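Protein ACDH-11, isoform b (Caenorhabditis elegans, PDB 4Y9J) belongs to the acyl-CoA dehydrogenase family of flavoproteins and binds flavin-adenine dinucleotide together with the ligand UCC. Local coordinates at residues V129-L141 against I317-R329. Residues are numbered along the deposited sequence; the frame is centred on the assembly and turned at random.
Sequences VAKLFLFSPSAGL and IHNAVASLGYMRR. With UCC (S-{(3S,5R,9R)-1-[(2R,3S,4R,5R)-5-(6-amino-9H-purin-9-yl)-4-hydroxy-3-(phosphonooxy)tetrahydrofuran-2-yl]-3,5,9-trihydroxy-8,8-dimethyl-3,5-dioxido-10,14-dioxo-2,4,6-trioxa-11,15-diaza-3lambda~5~,5lambda~5~-diphosphaheptadecan-17-yl} undecanethioate), chain F.
The side chain of Phe133 is a knob in the hole formed by Val321, Leu324, Gly325 and Arg328, where helix 121-135 of the N-terminal domain crosses helix 304-338, which follows the middle domain in the acyl-CoA dehydrogenase fold. The two helical segments meet at -48°, their axes 8.7 Å apart. With CG anti to the backbone N (chi1 173°), the Phe133 ring reaches along the partner helix until CE1 lies 3.6 Å from Leu324 O, which comes to the ring edge. Beta-branched Val321 suits the crossing because its two methyls part: CG1 presses on Phe133 CA at 3.5 Å, while CG2 meets Val129 CG1. Gly325, lacking a side chain, lets Ser136 and Pro137 come close to the helix backbone.

The polar contacts rely largely on water. The hydroxyl of Ser136 suits its place because OG can hydrogen-bond to three waters, which link it to Tyr326 OH and to the carbonyl oxygens of Ala322 and His318. Next to them, Ala322 CB lies 3.3 Å from C11 of UCC.

Arg329 spreads one guanidinium face over Pro137 CB and forms a salt bridge with Glu66, which also bonds Ser138. Within the guanidinium plane, Arg329 NH2 donates to Ser138 OG at 2.8 Å and 166°.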
# COMPACT_ATOMS: atom_id res chain seq x y z
N VAL B 129 21.63 32.18 3.91
CA VAL B 129 22.12 30.96 4.52
C VAL B 129 21.49 30.63 5.89
O VAL B 129 21.12 29.50 6.15
CB VAL B 129 23.69 30.91 4.53
CG1 VAL B 129 24.19 29.77 5.37
CG2 VAL B 129 24.18 30.69 3.11
N ALA B 130 21.30 31.64 6.73
CA ALA B 130 20.62 31.45 8.04
C ALA B 130 19.15 31.00 7.85
O ALA B 130 18.64 30.12 8.56
CB ALA B 130 20.65 32.80 8.81
N LYS B 131 18.50 31.57 6.84
CA LYS B 131 17.11 31.23 6.59
C LYS B 131 16.99 29.79 6.08
O LYS B 131 16.12 29.06 6.53
CB LYS B 131 16.44 32.24 5.65
CG LYS B 131 14.94 32.28 5.82
CD LYS B 131 14.31 33.43 5.04
CE LYS B 131 12.90 33.63 5.57
NZ LYS B 131 12.24 34.86 5.04
N LEU B 132 17.87 29.40 5.18
CA LEU B 132 17.97 28.05 4.70
C LEU B 132 18.27 27.07 5.82
O LEU B 132 17.75 25.91 5.81
CB LEU B 132 19.05 27.92 3.62
CG LEU B 132 18.73 28.60 2.30
CD1 LEU B 132 20.02 28.82 1.51
CD2 LEU B 132 17.78 27.73 1.50
N PHE B 133 19.11 27.50 6.74
CA PHE B 133 19.43 26.68 7.89
C PHE B 133 18.21 26.42 8.82
O PHE B 133 18.06 25.32 9.37
CB PHE B 133 20.61 27.28 8.64
CG PHE B 133 20.95 26.60 9.97
CD1 PHE B 133 21.60 25.36 10.04
CD2 PHE B 133 20.56 27.23 11.17
CE1 PHE B 133 21.91 24.81 11.29
CE2 PHE B 133 20.89 26.70 12.40
CZ PHE B 133 21.57 25.51 12.47
N LEU B 134 17.36 27.43 9.01
CA LEU B 134 16.12 27.24 9.74
C LEU B 134 15.13 26.34 8.95
O LEU B 134 14.47 25.46 9.53
CB LEU B 134 15.48 28.56 10.06
CG LEU B 134 16.34 29.53 10.86
CD1 LEU B 134 15.51 30.80 11.04
CD2 LEU B 134 16.73 28.93 12.20
N PHE B 135 15.10 26.50 7.63
CA PHE B 135 14.13 25.79 6.77
C PHE B 135 14.47 24.32 6.67
O PHE B 135 13.58 23.46 6.80
CB PHE B 135 14.09 26.46 5.36
CG PHE B 135 13.11 25.86 4.40
CD1 PHE B 135 11.76 25.77 4.73
CD2 PHE B 135 13.53 25.37 3.18
CE1 PHE B 135 10.83 25.27 3.85
CE2 PHE B 135 12.59 24.82 2.29
CZ PHE B 135 11.26 24.80 2.62
N SER B 136 15.76 24.02 6.47
CA SER B 136 16.18 22.70 5.95
C SER B 136 15.63 21.45 6.69
O SER B 136 15.10 20.55 6.05
CB SER B 136 17.69 22.69 5.80
OG SER B 136 18.06 21.63 4.94
N PRO B 137 15.72 21.40 8.04
CA PRO B 137 15.23 20.22 8.71
C PRO B 137 13.71 20.13 8.80
O PRO B 137 13.19 19.07 9.14
CB PRO B 137 15.84 20.31 10.11
CG PRO B 137 16.17 21.75 10.31
CD PRO B 137 16.46 22.28 8.96
N SER B 138 12.99 21.19 8.48
CA SER B 138 11.55 21.08 8.32
C SER B 138 10.99 21.08 6.92
O SER B 138 9.76 21.12 6.74
CB SER B 138 10.93 22.27 9.02
OG SER B 138 11.19 22.16 10.40
N ALA B 139 11.85 21.03 5.90
CA ALA B 139 11.49 21.37 4.56
C ALA B 139 10.83 20.26 3.80
O ALA B 139 10.39 20.46 2.70
CB ALA B 139 12.76 21.78 3.79
N GLY B 140 10.79 19.07 4.37
CA GLY B 140 10.30 17.92 3.62
C GLY B 140 11.09 17.72 2.34
O GLY B 140 10.54 17.35 1.33
N LEU B 141 12.38 18.03 2.38
CA LEU B 141 13.27 18.00 1.26
C LEU B 141 13.04 18.98 0.12
O LEU B 141 13.66 18.88 -0.95
CB LEU B 141 13.43 16.53 0.73
CG LEU B 141 14.72 15.87 1.11
CD1 LEU B 141 15.91 16.58 0.45
CD2 LEU B 141 14.91 15.74 2.60
N ILE B 317 27.26 24.20 -0.81
CA ILE B 317 26.97 25.03 0.41
C ILE B 317 25.55 24.71 1.03
O ILE B 317 25.36 24.60 2.25
CB ILE B 317 27.08 26.50 0.10
CG1 ILE B 317 28.55 26.84 -0.28
CG2 ILE B 317 26.56 27.36 1.26
CD1 ILE B 317 28.82 28.30 -0.44
N HIS B 318 24.54 24.66 0.17
CA HIS B 318 23.20 24.24 0.59
C HIS B 318 23.26 22.86 1.23
O HIS B 318 22.54 22.57 2.18
CB HIS B 318 22.24 24.17 -0.59
CG HIS B 318 21.58 25.46 -0.96
ND1 HIS B 318 22.22 26.51 -1.59
CD2 HIS B 318 20.30 25.84 -0.86
CE1 HIS B 318 21.36 27.47 -1.85
NE2 HIS B 318 20.20 27.09 -1.39
N ASN B 319 24.07 21.96 0.67
CA ASN B 319 24.13 20.60 1.23
C ASN B 319 24.73 20.66 2.64
O ASN B 319 24.29 19.96 3.52
CB ASN B 319 24.94 19.68 0.33
CG ASN B 319 24.86 18.25 0.75
OD1 ASN B 319 23.90 17.55 0.47
ND2 ASN B 319 25.89 17.81 1.47
N ALA B 320 25.72 21.52 2.86
CA ALA B 320 26.26 21.68 4.18
C ALA B 320 25.26 22.24 5.18
O ALA B 320 25.25 21.88 6.36
CB ALA B 320 27.52 22.56 4.13
N VAL B 321 24.45 23.19 4.69
CA VAL B 321 23.32 23.74 5.44
C VAL B 321 22.40 22.60 5.94
O VAL B 321 22.00 22.59 7.09
CB VAL B 321 22.51 24.73 4.64
CG1 VAL B 321 21.22 25.07 5.37
CG2 VAL B 321 23.28 26.00 4.39
N ALA B 322 22.11 21.65 5.06
CA ALA B 322 21.25 20.53 5.36
C ALA B 322 21.90 19.60 6.39
O ALA B 322 21.25 19.25 7.36
CB ALA B 322 20.98 19.75 4.11
N SER B 323 23.18 19.28 6.22
CA SER B 323 23.89 18.47 7.18
C SER B 323 23.80 19.09 8.57
O SER B 323 23.50 18.42 9.56
CB SER B 323 25.36 18.32 6.76
OG SER B 323 25.50 17.53 5.61
N LEU B 324 24.08 20.36 8.66
CA LEU B 324 24.12 21.08 9.90
C LEU B 324 22.72 21.25 10.46
O LEU B 324 22.55 21.24 11.69
CB LEU B 324 24.81 22.44 9.72
CG LEU B 324 26.34 22.27 9.55
CD1 LEU B 324 26.98 23.48 8.95
CD2 LEU B 324 26.99 21.91 10.86
N GLY B 325 21.75 21.42 9.58
CA GLY B 325 20.35 21.48 9.97
C GLY B 325 19.87 20.20 10.71
O GLY B 325 19.25 20.31 11.80
N TYR B 326 20.27 19.06 10.20
CA TYR B 326 19.93 17.76 10.84
C TYR B 326 20.66 17.57 12.18
O TYR B 326 20.06 17.09 13.15
CB TYR B 326 20.23 16.60 9.91
CG TYR B 326 19.35 16.60 8.68
CD1 TYR B 326 17.99 16.64 8.79
CD2 TYR B 326 19.89 16.56 7.39
CE1 TYR B 326 17.18 16.64 7.67
CE2 TYR B 326 19.08 16.54 6.27
CZ TYR B 326 17.72 16.59 6.42
OH TYR B 326 16.84 16.67 5.37
N MET B 327 21.93 17.97 12.21
CA MET B 327 22.72 17.92 13.44
C MET B 327 22.11 18.81 14.52
O MET B 327 21.83 18.37 15.65
CB MET B 327 24.16 18.29 13.15
CG MET B 327 24.86 17.31 12.22
SD MET B 327 26.36 17.90 11.33
CE MET B 327 27.31 18.32 12.70
N ARG B 328 21.84 20.05 14.19
CA ARG B 328 21.21 20.96 15.15
C ARG B 328 19.82 20.48 15.54
O ARG B 328 19.45 20.57 16.72
CB ARG B 328 21.15 22.36 14.58
CG ARG B 328 20.27 23.38 15.36
CD ARG B 328 20.71 23.60 16.78
NE ARG B 328 22.10 24.07 16.83
CZ ARG B 328 23.03 23.72 17.70
NH1 ARG B 328 22.75 22.83 18.66
NH2 ARG B 328 24.26 24.26 17.62
N ARG B 329 19.03 20.01 14.58
CA ARG B 329 17.67 19.58 14.90
C ARG B 329 17.67 18.42 15.96
O ARG B 329 16.96 18.47 16.95
CB ARG B 329 16.88 19.21 13.63
CG ARG B 329 15.49 18.66 13.88
CD ARG B 329 14.63 19.68 14.62
NE ARG B 329 14.38 20.92 13.84
CZ ARG B 329 13.39 21.07 12.96
NH1 ARG B 329 12.59 20.06 12.65
NH2 ARG B 329 13.24 22.24 12.34
OA1 UCC F . 23.74 15.01 -6.80
CA1 UCC F . 23.10 15.91 -7.47
CA2 UCC F . 21.77 16.60 -7.12
CA3 UCC F . 21.25 16.54 -5.72
CA4 UCC F . 20.65 17.91 -5.26
CA5 UCC F . 21.55 18.51 -4.17
CA6 UCC F . 20.74 19.10 -3.06
CA7 UCC F . 21.62 19.70 -1.98
CA8 UCC F . 20.54 20.32 -1.19
CA9 UCC F . 20.50 20.18 0.24
C10 UCC F . 19.35 19.42 0.73
C11 UCC F . 20.04 18.23 1.38
S UCC F . 23.55 16.52 -8.96
CP1 UCC F . 25.09 15.69 -9.50
CP2 UCC F . 26.27 15.91 -8.61
NP1 UCC F . 27.54 15.47 -9.24
CP3 UCC F . 28.68 15.88 -8.67
OP1 UCC F . 28.74 16.50 -7.61
CP4 UCC F . 29.95 15.62 -9.45
CP5 UCC F . 30.97 14.92 -8.53
NP2 UCC F . 32.19 14.90 -9.33
CP6 UCC F . 33.04 15.92 -9.41
OP2 UCC F . 32.95 16.94 -8.74
CP8 UCC F . 34.23 15.67 -10.32
OP3 UCC F . 35.44 16.12 -9.65
CPB UCC F . 34.27 16.46 -11.61
CP7 UCC F . 33.91 17.95 -11.58
CP9 UCC F . 32.86 16.06 -12.23
CPA UCC F . 35.08 15.80 -12.74
O7 UCC F . 35.00 16.61 -13.94
P2 UCC F . 36.13 16.47 -15.09
O21 UCC F . 35.79 17.37 -16.27
O22 UCC F . 36.44 14.97 -15.21
O6 UCC F . 37.41 17.06 -14.27
P1 UCC F . 38.29 18.35 -14.58
O11 UCC F . 38.97 18.29 -15.94
O12 UCC F . 39.12 18.47 -13.34
O5' UCC F . 37.09 19.51 -14.58
C5' UCC F . 36.84 20.30 -15.77
C4' UCC F . 36.88 21.81 -15.48
C3' UCC F . 38.25 22.24 -14.95
O3' UCC F . 38.41 23.56 -15.41
P3 UCC F . 39.53 23.97 -16.44
O33 UCC F . 39.22 25.43 -16.68
O32 UCC F . 39.20 23.19 -17.69
O31 UCC F . 40.86 23.63 -15.71
C2' UCC F . 38.14 22.24 -13.44
O2' UCC F . 38.92 23.24 -12.77
O4' UCC F . 35.93 22.13 -14.43
C1' UCC F . 36.66 22.65 -13.33
N9 UCC F . 35.99 22.30 -12.07
C4 UCC F . 35.67 23.22 -11.17
N3 UCC F . 35.72 24.57 -11.10
C8 UCC F . 35.70 21.05 -11.63
N7 UCC F . 35.11 21.15 -10.42
C5 UCC F . 35.05 22.46 -10.08
C6 UCC F . 34.50 23.26 -8.95
N6 UCC F . 33.92 22.62 -7.91
N1 UCC F . 34.68 24.62 -8.98
C2 UCC F . 35.27 25.24 -10.02
O HOH W 1 14.77 24.52 11.98
O HOH W 2 17.16 19.14 3.95
O HOH W 3 18.39 19.88 7.54
O HOH W 4 19.66 22.89 2.75